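Local coordinates for lipoteichoic acid primase (Listeria monocytogenes, PDB 4UOP), which has an extracellular catalytic domain, the part crystallised, of the sulfatase-like alpha/beta fold that carries a magnesium ion, at residues B[345-350]-B[363-368]. Residues are numbered along the deposited sequence; the frame is centred on the assembly and turned at random.
Sequences VMNLLG and ILNSSN
Asn347 and Asn365 bring their side-chain amides together between the last turn of helix 341-348 and the loop leading to strand 371-373, and both amides bond to the main chain of Asp50, which probably keeps these like polar groups close. From CB, which leans toward the loop, a chi1 of 176° swings CG of Asn347 away from its own backbone N and carries the amide to Asn365. CG lies 3.9 Å from Asn365 ND2, OD1 is slightly farther from that same nitrogen, and ND2 comes closest, 3.4 Å from Asn365 ND2. The last pair consists of two donors and is no bond. The amide planes stand 83° apart, and three of their polar atoms have partners outside the pair: Asn347 ND2 donates a hydrogen bond to the backbone O of Asp50, Asn365 OD1 accepts one from Asp50 N, and Asn365 ND2 donates one to Asp362 OD2. Beside them the contact turns apolar, with Leu348 CD2 4.2 Å from Leu364 CD1 where the two leucines cross at about a right angle. After Leu348 the chain turns out of the helix at Gly350, whose positive phi goes with two bonds back into the last turn, one of them Gly350 N to Asn347 O (3.1 Å). This Schellman motif ends a helix of the sulfatase-like alpha/beta fold; Val345 of the helix and Leu349 just after it rest on strand 277-283 of the mixed sheet.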
loop_
_atom_site.group_PDB
_atom_site.type_symbol
_atom_site.label_atom_id
_atom_site.label_comp_id
_atom_site.label_asym_id
_atom_site.label_seq_id
_atom_site.Cartn_x
_atom_site.Cartn_y
_atom_site.Cartn_z
ATOM N N VAL B 345 -8.398 22.511 15.943
ATOM C CA VAL B 345 -9.777 22.696 16.323
ATOM C C VAL B 345 -9.977 22.664 17.848
ATOM O O VAL B 345 -10.733 23.467 18.384
ATOM C CB VAL B 345 -10.677 21.656 15.624
ATOM C CG1 VAL B 345 -12.097 21.689 16.198
ATOM C CG2 VAL B 345 -10.700 21.949 14.135
ATOM N N MET B 346 -9.293 21.758 18.531
ATOM C CA MET B 346 -9.433 21.659 19.979
ATOM C C MET B 346 -9.021 22.983 20.634
ATOM O O MET B 346 -9.665 23.424 21.595
ATOM C CB MET B 346 -8.610 20.504 20.550
ATOM C CG MET B 346 -9.036 19.108 20.105
ATOM S SD MET B 346 -10.782 18.686 20.389
ATOM C CE MET B 346 -11.532 19.256 18.859
ATOM N N ASN B 347 -7.977 23.625 20.116
ATOM C CA ASN B 347 -7.591 24.937 20.633
ATOM C C ASN B 347 -8.710 25.980 20.478
ATOM O O ASN B 347 -9.047 26.707 21.423
ATOM C CB ASN B 347 -6.287 25.412 19.984
ATOM C CG ASN B 347 -5.896 26.813 20.422
ATOM O OD1 ASN B 347 -5.497 27.025 21.576
ATOM N ND2 ASN B 347 -6.022 27.772 19.531
ATOM N N LEU B 348 -9.303 26.064 19.287
ATOM C CA LEU B 348 -10.394 27.004 19.069
ATOM C C LEU B 348 -11.586 26.746 20.001
ATOM O O LEU B 348 -12.232 27.694 20.487
ATOM C CB LEU B 348 -10.861 26.956 17.602
ATOM C CG LEU B 348 -9.857 27.484 16.590
ATOM C CD1 LEU B 348 -10.328 27.176 15.171
ATOM C CD2 LEU B 348 -9.677 28.984 16.753
ATOM N N LEU B 349 -11.883 25.471 20.236
ATOM C CA LEU B 349 -13.013 25.085 21.072
ATOM C C LEU B 349 -12.700 25.202 22.574
ATOM O O LEU B 349 -13.570 24.961 23.388
ATOM C CB LEU B 349 -13.454 23.663 20.733
ATOM C CG LEU B 349 -14.084 23.479 19.335
ATOM C CD1 LEU B 349 -14.371 22.006 19.080
ATOM C CD2 LEU B 349 -15.337 24.303 19.159
ATOM N N GLY B 350 -11.461 25.561 22.915
ATOM C CA GLY B 350 -11.050 25.733 24.313
ATOM C C GLY B 350 -10.962 24.437 25.074
ATOM O O GLY B 350 -11.284 24.389 26.256
ATOM N N ILE B 363 -1.963 24.493 14.089
ATOM C CA ILE B 363 -1.329 25.294 13.060
ATOM C C ILE B 363 -1.492 26.803 13.267
ATOM O O ILE B 363 -0.771 27.578 12.656
ATOM C CB ILE B 363 -1.785 24.899 11.644
ATOM C CG1 ILE B 363 -3.230 25.265 11.392
ATOM C CG2 ILE B 363 -1.542 23.405 11.405
ATOM C CD1 ILE B 363 -3.579 25.200 9.909
ATOM N N LEU B 364 -2.422 27.222 14.116
ATOM C CA LEU B 364 -2.588 28.655 14.375
ATOM C C LEU B 364 -1.657 29.159 15.481
ATOM O O LEU B 364 -1.646 30.356 15.781
ATOM C CB LEU B 364 -4.039 28.980 14.715
ATOM C CG LEU B 364 -5.075 28.602 13.644
ATOM C CD1 LEU B 364 -6.463 28.975 14.116
ATOM C CD2 LEU B 364 -4.750 29.262 12.327
ATOM N N ASN B 365 -0.889 28.265 16.083
ATOM C CA ASN B 365 0.036 28.645 17.155
ATOM C C ASN B 365 1.458 28.153 16.956
ATOM O O ASN B 365 2.227 28.019 17.904
ATOM C CB ASN B 365 -0.525 28.193 18.490
ATOM C CG ASN B 365 -1.566 29.142 18.993
ATOM O OD1 ASN B 365 -1.254 30.278 19.346
ATOM N ND2 ASN B 365 -2.825 28.721 18.962
ATOM N N SER B 366 1.808 27.932 15.710
ATOM C CA SER B 366 3.168 27.576 15.343
ATOM C C SER B 366 3.472 28.248 14.030
ATOM O O SER B 366 2.567 28.731 13.339
ATOM C CB SER B 366 3.309 26.059 15.244
ATOM O OG SER B 366 2.374 25.515 14.330
ATOM N N SER B 367 4.750 28.332 13.697
ATOM C CA SER B 367 5.158 28.950 12.445
ATOM C C SER B 367 6.111 28.103 11.633
ATOM O O SER B 367 6.377 28.457 10.492
ATOM C CB SER B 367 5.778 30.325 12.692
ATOM O OG SER B 367 4.754 31.272 12.946
ATOM N N ASN B 368 6.590 26.995 12.191
ATOM C CA ASN B 368 7.582 26.158 11.531
ATOM C C ASN B 368 7.093 24.718 11.381
ATOM O O ASN B 368 7.878 23.781 11.392
ATOM C CB ASN B 368 8.931 26.210 12.287
ATOM C CG ASN B 368 8.813 25.804 13.754
ATOM O OD1 ASN B 368 7.724 25.809 14.335
ATOM N ND2 ASN B 368 9.951 25.481 14.371
#